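Local coordinates for RNA-binding protein HI_1333 (PDB 1JO0) that probably binds RNA through a single compact CRM (CRS1-YhbY) domain, at residues V21-G26 / K48-G53; N39-H44 / L84-E89. All coordinates share one frame; numbering follows the deposited sequence. Where two conformers were deposited one is given.

Overall arrangement
Both contacts reach one sheet of this small alpha/beta domain, their centres about 17 Å apart, and helix 31-44 of contact 2 also packs on strand 22-24 of contact 1. Contact 1 pairs strand 22-24 with strand 46-51 at the outer edge of the sheet; contact 2 sets the C-terminal turns of helix 31-44, the crossover between those two strands, against the end of strand 81-85. Since 46-51 and 81-85 are neighbours in the sheet, the hydrophobic layer runs on from one contact to the next: Val21 CG2 lies 3.8 Å from Ala40 CB, and Val49 CG2 lies 4.0 Å from Leu84 CD1. Glycerol, probably from the crystallisation liquor, is hydrogen-bonded to Lys48 NZ and to Lys50 NZ.

Contact 1: residues V21-G26 / K48-G53; sequences VVMLGG and KVKVAG
Val22 and Met23 pair with Val49 and Lys50 as parallel strand neighbours, and most of the polar work is done by main chain. Val22 O accepts from Lys50 N at 2.9 Å in a nearly straight bond (171° at the hydrogen), with Val49 CA making a C-H...O contact to the same oxygen. Lys50 O in turn receives Leu24 N at 2.9 Å, the donor approaching nearly along the C=O axis. At the start of the pairing, Val21 N rather than Val22 N takes Lys48 O, at 3.1 Å and more bent; Val22 N is buried with no partner in the model. Beyond the Leu24 N bond a water joins the segments, donating weakly to Leu24 O and more closely to Ala52 O (2.7 Å).

One sheet face is apolar: the side chains of Leu24 and Val49 cross obliquely, CD1 of the leucine 3.6 Å from CG1 of the valine, beneath helices 31-44 and 56-70. On the other, Met23 and Lys50 lie side by side in the modelled conformers, but both residues have an alternate, so this contact is doubtful as a fixed one. The end of Lys50 leads away, NZ bonding His80 NE2, while Lys48 NZ reaches Leu18 O. Main-chain bonds therefore set the parallel register, which leaves the lysine ends to bond elsewhere.

Contact 2: residues N39-H44 / L84-E89; sequences NALNHH and LYRPSE
Helix 31-44 is the crossover of the beta-alpha-beta unit formed with strands 22-24 and 46-51, and its last turns bring Leu41 and Asn42 onto Arg86, just past the end of strand 81-85. Leu41 carries the apolar part. Its CD2 turns toward the main chain of the strand end, 4.0 Å from Arg86 N, and makes a looser contact with Leu84 CB. Its CD1 sits over one face of the Arg86 guanidinium, displaced toward the rim, 3.8 Å from NH1, and the two side chains cross at about a right angle. Arg86 leaves the backbone extended and bends at chi3 (69°), which swings NE off the line of the chain.

Asn42 lies beside the arginine. In the conformer modelled, one of two, OD1 comes to the guanidinium edge, 2.9 Å from NH2, but the bond is weak, with only 122° at the hydrogen, and this grip is doubtful. Stronger restraint lies outside the two segments: NH1 donates to Thr70 O, and NH2 forms a salt bridge with Glu38, so the charge is probably balanced locally.

Waters fill in between the segments. One molecule lies between Leu41 O (2.7 Å) and Arg86 O (2.8 Å); another donates to Asn42 O and is hydrogen-bonded to Ser88 OG, which also bonds Glu90 N. A third accepts from Arg86 NE at 3.0 Å. The crossover helix of the beta-alpha-beta unit thus packs its Leu41 side on the sheet through strand 81-85, the neighbour of 46-51.

Contact 1: residues V21-G26 / K48-G53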
ATOM      1  N   VAL A  21       0.736   7.602   4.669  1.00 18.17           N
ATOM      2  CA  VAL A  21      -0.538   7.952   5.282  1.00 19.36           C
ATOM      3  C   VAL A  21      -0.971   6.974   6.382  1.00 19.55           C
ATOM      4  O   VAL A  21      -1.975   7.263   7.033  1.00 23.22           O
ATOM      5  CB  VAL A  21      -1.622   8.119   4.188  1.00 21.20           C
ATOM      6  CG1 VAL A  21      -1.296   9.340   3.323  1.00 24.17           C
ATOM      7  CG2 VAL A  21      -1.789   6.902   3.287  1.00 20.60           C
ATOM      8  N   VAL A  22      -0.274   5.862   6.573  1.00 18.68           N
ATOM      9  CA  VAL A  22      -0.525   4.935   7.664  1.00 18.91           C
ATOM     10  C   VAL A  22       0.831   4.512   8.210  1.00 19.65           C
ATOM     11  O   VAL A  22       1.754   4.261   7.431  1.00 20.39           O
ATOM     12  CB  VAL A  22      -1.324   3.693   7.219  1.00 18.80           C
ATOM     13  CG1 VAL A  22      -1.572   2.724   8.374  1.00 19.40           C
ATOM     14  CG2 VAL A  22      -2.641   4.124   6.571  1.00 21.00           C
ATOM     15  N   MET A  23       0.883   4.405   9.519  1.00 21.87           N
ATOM     16  CA  MET A  23       2.108   3.915  10.139  1.00 24.72           C
ATOM     17  C   MET A  23       1.692   2.781  11.065  1.00 24.05           C
ATOM     18  O   MET A  23       0.753   2.930  11.835  1.00 30.09           O
ATOM     19  CB  MET A  23       2.879   5.040  10.826  0.53 31.87           C
ATOM     20  CG  MET A  23       3.331   6.162   9.884  0.53 33.65           C
ATOM     21  SD  MET A  23       4.673   7.218  10.443  0.53 68.21           S
ATOM     22  CE  MET A  23       5.066   6.511  12.038  0.53 64.36           C
ATOM     23  N   LEU A  24       2.439   1.688  10.933  1.00 23.91           N
ATOM     24  CA  LEU A  24       2.383   0.620  11.901  1.00 27.67           C
ATOM     25  C   LEU A  24       3.477   0.744  12.958  1.00 32.29           C
ATOM     26  O   LEU A  24       4.591   1.167  12.668  1.00 43.95           O
ATOM     27  CB  LEU A  24       2.656  -0.775  11.346  1.00 29.05           C
ATOM     28  CG  LEU A  24       1.392  -1.378  10.706  1.00 29.26           C
ATOM     29  CD1 LEU A  24       1.026  -0.535   9.501  1.00 27.57           C
ATOM     30  CD2 LEU A  24       1.630  -2.835  10.359  1.00 37.96           C
ATOM     31  N   GLY A  25       3.143   0.302  14.153  1.00 37.42           N
ATOM     32  CA  GLY A  25       4.052   0.195  15.266  1.00 44.73           C
ATOM     33  C   GLY A  25       4.137  -1.234  15.786  1.00 50.35           C
ATOM     34  O   GLY A  25       3.817  -2.198  15.078  1.00 45.64           O
ATOM     35  N   GLY A  26       4.581  -1.332  17.046  1.00 52.83           N
ATOM     36  CA  GLY A  26       4.750  -2.627  17.660  1.00 53.71           C
ATOM     37  C   GLY A  26       3.576  -3.571  17.660  1.00 50.69           C
ATOM     38  O   GLY A  26       3.715  -4.800  17.789  1.00 55.38           O
ATOM     39  N   LYS A  48       1.160   4.882   0.680  1.00 15.78           N
ATOM     40  CA  LYS A  48       2.376   4.399   1.347  1.00 15.57           C
ATOM     41  C   LYS A  48       2.064   4.091   2.805  1.00 15.93           C
ATOM     42  O   LYS A  48       1.490   4.885   3.504  1.00 17.03           O
ATOM     43  CB  LYS A  48       3.426   5.471   1.312  1.00 19.48           C
ATOM     44  CG  LYS A  48       4.299   5.512   0.113  1.00 26.53           C
ATOM     45  CD  LYS A  48       5.445   6.529   0.366  1.00 28.68           C
ATOM     46  CE  LYS A  48       6.282   6.565  -0.841  1.00 23.20           C
ATOM     47  NZ  LYS A  48       7.198   7.711  -0.775  1.00 20.19           N
ATOM     48  N   VAL A  49       2.482   2.894   3.225  1.00 16.04           N
ATOM     49  CA  VAL A  49       2.286   2.408   4.583  1.00 16.47           C
ATOM     50  C   VAL A  49       3.686   2.195   5.153  1.00 17.55           C
ATOM     51  O   VAL A  49       4.529   1.510   4.557  1.00 20.89           O
ATOM     52  CB  VAL A  49       1.501   1.076   4.623  1.00 17.98           C
ATOM     53  CG1 VAL A  49       1.372   0.550   6.040  1.00 19.80           C
ATOM     54  CG2 VAL A  49       0.145   1.256   3.973  1.00 19.41           C
ATOM     55  N   LYS A  50       3.971   2.810   6.284  1.00 18.48           N
ATOM     56  CA  LYS A  50       5.260   2.689   6.934  1.00 19.63           C
ATOM     57  C   LYS A  50       5.233   1.505   7.889  1.00 19.89           C
ATOM     58  O   LYS A  50       4.324   1.393   8.714  1.00 21.26           O
ATOM     59  CB  LYS A  50       5.661   3.970   7.682  0.50 22.41           C
ATOM     60  CG  LYS A  50       7.113   4.015   8.127  0.50 22.89           C
ATOM     61  CD  LYS A  50       7.475   5.419   8.624  0.50 27.44           C
ATOM     62  CE  LYS A  50       8.785   5.447   9.380  0.50 29.74           C
ATOM     63  NZ  LYS A  50       9.886   6.129   8.666  0.50 49.74           N
ATOM     64  N   VAL A  51       6.234   0.631   7.763  1.00 20.49           N
ATOM     65  CA  VAL A  51       6.361  -0.568   8.549  1.00 21.89           C
ATOM     66  C   VAL A  51       7.769  -0.614   9.152  1.00 24.76           C
ATOM     67  O   VAL A  51       8.619  -1.421   8.824  1.00 29.72           O
ATOM     68  CB  VAL A  51       6.047  -1.845   7.752  0.59 19.71           C
ATOM     69  CG1 VAL A  51       5.921  -3.040   8.683  0.59 22.46           C
ATOM     70  CG2 VAL A  51       4.780  -1.635   6.932  0.59 22.64           C
ATOM     71  N   ALA A  52       8.083   0.360  10.002  1.00 29.61           N
ATOM     72  CA  ALA A  52       9.436   0.406  10.531  1.00 31.12           C
ATOM     73  C   ALA A  52       9.659  -0.660  11.603  1.00 34.10           C
ATOM     74  O   ALA A  52       8.801  -1.196  12.287  1.00 34.30           O
ATOM     75  CB  ALA A  52       9.737   1.783  11.122  1.00 32.34           C
ATOM     76  N   GLY A  53      10.941  -0.918  11.736  1.00 36.49           N
ATOM     77  CA  GLY A  53      11.402  -1.824  12.745  1.00 38.78           C
ATOM     78  C   GLY A  53      10.940  -3.254  12.477  1.00 38.71           C
ATOM     79  O   GLY A  53      10.810  -4.035  13.432  1.00 51.60           O
TER
HETATM   80  O   HOH W   1       6.113  -1.236  12.186  1.00 48.60           O

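Contact 2: residues N39-H44 / L84-E89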
ATOM      1  N   ASN A  39      -9.381   2.929   4.661  1.00 18.74           N
ATOM      2  CA  ASN A  39      -9.787   4.306   4.513  1.00 19.40           C
ATOM      3  C   ASN A  39      -8.881   4.988   3.506  1.00 18.86           C
ATOM      4  O   ASN A  39      -9.281   5.737   2.627  1.00 19.78           O
ATOM      5  CB  ASN A  39      -9.769   4.995   5.866  1.00 22.08           C
ATOM      6  CG  ASN A  39     -10.206   6.444   5.758  1.00 22.10           C
ATOM      7  OD1 ASN A  39     -11.314   6.768   5.323  1.00 23.38           O
ATOM      8  ND2 ASN A  39      -9.328   7.333   6.178  1.00 27.57           N
ATOM      9  N   ALA A  40      -7.580   4.792   3.670  1.00 17.58           N
ATOM     10  CA  ALA A  40      -6.578   5.416   2.824  1.00 16.83           C
ATOM     11  C   ALA A  40      -6.675   4.947   1.379  1.00 15.31           C
ATOM     12  O   ALA A  40      -6.620   5.721   0.430  1.00 16.63           O
ATOM     13  CB  ALA A  40      -5.201   5.142   3.421  1.00 18.75           C
ATOM     14  N   LEU A  41      -6.855   3.650   1.152  1.00 15.12           N
ATOM     15  CA  LEU A  41      -7.096   3.122  -0.167  1.00 14.93           C
ATOM     16  C   LEU A  41      -8.324   3.747  -0.797  1.00 16.42           C
ATOM     17  O   LEU A  41      -8.323   4.127  -1.970  1.00 16.53           O
ATOM     18  CB  LEU A  41      -7.236   1.613  -0.185  1.00 15.31           C
ATOM     19  CG  LEU A  41      -5.968   0.804   0.083  1.00 14.50           C
ATOM     20  CD1 LEU A  41      -6.335  -0.670   0.313  1.00 17.42           C
ATOM     21  CD2 LEU A  41      -4.942   0.915  -1.023  1.00 15.33           C
ATOM     22  N   ASN A  42      -9.399   3.850  -0.041  1.00 17.18           N
ATOM     23  CA  ASN A  42     -10.640   4.410  -0.534  1.00 17.51           C
ATOM     24  C   ASN A  42     -10.480   5.843  -1.014  1.00 18.31           C
ATOM     25  O   ASN A  42     -10.966   6.161  -2.105  1.00 22.17           O
ATOM     26  CB  ASN A  42     -11.723   4.369   0.534  0.65 19.10           C
ATOM     27  CG  ASN A  42     -12.326   2.975   0.611  0.65 19.49           C
ATOM     28  OD1 ASN A  42     -12.183   2.172  -0.312  0.65 22.17           O
ATOM     29  ND2 ASN A  42     -12.959   2.832   1.756  0.65 23.20           N
ATOM     30  N   HIS A  43      -9.821   6.675  -0.183  1.00 17.71           N
ATOM     31  CA  HIS A  43      -9.697   8.076  -0.576  1.00 18.19           C
ATOM     32  C   HIS A  43      -8.595   8.303  -1.595  1.00 18.11           C
ATOM     33  O   HIS A  43      -8.744   9.152  -2.475  1.00 18.69           O
ATOM     34  CB  HIS A  43      -9.437   8.966   0.639  1.00 21.01           C
ATOM     35  CG  HIS A  43     -10.669   9.041   1.507  1.00 26.87           C
ATOM     36  ND1 HIS A  43     -11.795   9.668   1.087  1.00 30.91           N
ATOM     37  CD2 HIS A  43     -10.940   8.485   2.704  1.00 27.97           C
ATOM     38  CE1 HIS A  43     -12.725   9.563   2.013  1.00 33.65           C
ATOM     39  NE2 HIS A  43     -12.232   8.843   3.019  1.00 28.98           N
ATOM     40  N   HIS A  44      -7.469   7.573  -1.465  1.00 16.52           N
ATOM     41  CA  HIS A  44      -6.287   7.946  -2.225  1.00 15.63           C
ATOM     42  C   HIS A  44      -5.930   7.008  -3.382  1.00 14.79           C
ATOM     43  O   HIS A  44      -5.193   7.470  -4.270  1.00 16.03           O
ATOM     44  CB  HIS A  44      -5.052   8.000  -1.305  1.00 16.10           C
ATOM     45  CG  HIS A  44      -5.245   9.012  -0.226  1.00 20.78           C
ATOM     46  ND1 HIS A  44      -5.267  10.357  -0.494  1.00 23.05           N
ATOM     47  CD2 HIS A  44      -5.394   8.860   1.107  1.00 26.58           C
ATOM     48  CE1 HIS A  44      -5.431  11.029   0.649  1.00 28.20           C
ATOM     49  NE2 HIS A  44      -5.503  10.136   1.631  1.00 28.77           N
ATOM     50  N   LEU A  84       1.136   0.602  -2.040  1.00 14.56           N
ATOM     51  CA  LEU A  84      -0.016  -0.224  -2.380  1.00 14.41           C
ATOM     52  C   LEU A  84      -0.982   0.553  -3.276  1.00 14.25           C
ATOM     53  O   LEU A  84      -1.044   1.789  -3.152  1.00 15.14           O
ATOM     54  CB  LEU A  84      -0.750  -0.677  -1.144  1.00 17.06           C
ATOM     55  CG  LEU A  84       0.017  -1.481  -0.113  1.00 21.02           C
ATOM     56  CD1 LEU A  84      -0.690  -1.461   1.227  1.00 29.94           C
ATOM     57  CD2 LEU A  84       0.159  -2.890  -0.614  1.00 28.50           C
ATOM     58  N   TYR A  85      -1.742  -0.145  -4.087  1.00 14.82           N
ATOM     59  CA  TYR A  85      -2.722   0.502  -4.951  1.00 14.18           C
ATOM     60  C   TYR A  85      -3.989  -0.313  -5.071  1.00 13.88           C
ATOM     61  O   TYR A  85      -3.914  -1.523  -5.303  1.00 15.98           O
ATOM     62  CB  TYR A  85      -2.151   0.764  -6.343  1.00 14.89           C
ATOM     63  CG  TYR A  85      -3.148   1.275  -7.351  1.00 14.41           C
ATOM     64  CD1 TYR A  85      -3.481   2.632  -7.427  1.00 14.73           C
ATOM     65  CD2 TYR A  85      -3.775   0.433  -8.264  1.00 15.54           C
ATOM     66  CE1 TYR A  85      -4.403   3.079  -8.367  1.00 15.82           C
ATOM     67  CE2 TYR A  85      -4.678   0.882  -9.193  1.00 15.39           C
ATOM     68  CZ  TYR A  85      -4.994   2.206  -9.250  1.00 15.75           C
ATOM     69  OH  TYR A  85      -5.886   2.663 -10.181  1.00 17.96           O
ATOM     70  N   ARG A  86      -5.142   0.351  -4.960  1.00 14.31           N
ATOM     71  CA  ARG A  86      -6.392  -0.314  -5.304  1.00 14.64           C
ATOM     72  C   ARG A  86      -7.291   0.691  -6.047  1.00 14.71           C
ATOM     73  O   ARG A  86      -7.419   1.810  -5.526  1.00 15.44           O
ATOM     74  CB  ARG A  86      -7.113  -0.808  -4.072  1.00 15.01           C
ATOM     75  CG  ARG A  86      -8.294  -1.715  -4.349  1.00 16.89           C
ATOM     76  CD  ARG A  86      -8.908  -2.223  -3.070  1.00 17.08           C
ATOM     77  NE  ARG A  86      -9.585  -1.204  -2.296  1.00 18.28           N
ATOM     78  CZ  ARG A  86      -9.927  -1.303  -1.018  1.00 17.90           C
ATOM     79  NH1 ARG A  86      -9.628  -2.385  -0.296  1.00 18.74           N
ATOM     80  NH2 ARG A  86     -10.566  -0.272  -0.469  1.00 21.05           N
ATOM     81  N   PRO A  87      -7.861   0.333  -7.177  1.00 15.33           N
ATOM     82  CA  PRO A  87      -8.672   1.308  -7.907  1.00 15.72           C
ATOM     83  C   PRO A  87      -9.985   1.591  -7.189  1.00 17.81           C
ATOM     84  O   PRO A  87     -10.542   0.729  -6.532  1.00 20.99           O
ATOM     85  CB  PRO A  87      -8.895   0.615  -9.257  1.00 18.11           C
ATOM     86  CG  PRO A  87      -8.843  -0.846  -8.928  1.00 17.20           C
ATOM     87  CD  PRO A  87      -7.796  -0.964  -7.856  1.00 16.66           C
ATOM     88  N   SER A  88     -10.457   2.828  -7.400  1.00 19.47           N
ATOM     89  CA  SER A  88     -11.694   3.379  -6.877  1.00 19.65           C
ATOM     90  C   SER A  88     -12.768   3.350  -7.946  1.00 17.03           C
ATOM     91  O   SER A  88     -12.470   3.436  -9.124  1.00 18.92           O
ATOM     92  CB  SER A  88     -11.483   4.870  -6.447  1.00 23.34           C
ATOM     93  OG  SER A  88     -12.643   5.455  -5.989  1.00 28.82           O
ATOM     94  N   GLU A  89     -14.008   3.318  -7.541  1.00 20.08           N
ATOM     95  CA  GLU A  89     -15.143   3.508  -8.417  1.00 21.98           C
ATOM     96  C   GLU A  89     -15.188   4.918  -8.957  1.00 23.34           C
ATOM     97  O   GLU A  89     -15.827   5.087 -10.002  1.00 29.79           O
ATOM     98  CB  GLU A  89     -16.489   3.192  -7.720  1.00 25.28           C
ATOM     99  CG  GLU A  89     -16.460   1.782  -7.173  1.00 37.51           C
ATOM    100  CD  GLU A  89     -17.790   1.240  -6.727  1.00 51.65           C
ATOM    101  OE1 GLU A  89     -17.975  -0.001  -6.751  1.00 67.12           O
ATOM    102  OE2 GLU A  89     -18.618   2.106  -6.359  1.00 72.41           O
TER
HETATM  103  O   HOH W   2      -9.567   2.929  -4.083  1.00 22.27           O
HETATM  104  O   HOH W   3     -11.359   0.940  -3.370  1.00 32.50           O
HETATM  105  O   HOH W   4     -13.157   5.038  -3.339  1.00 42.32           O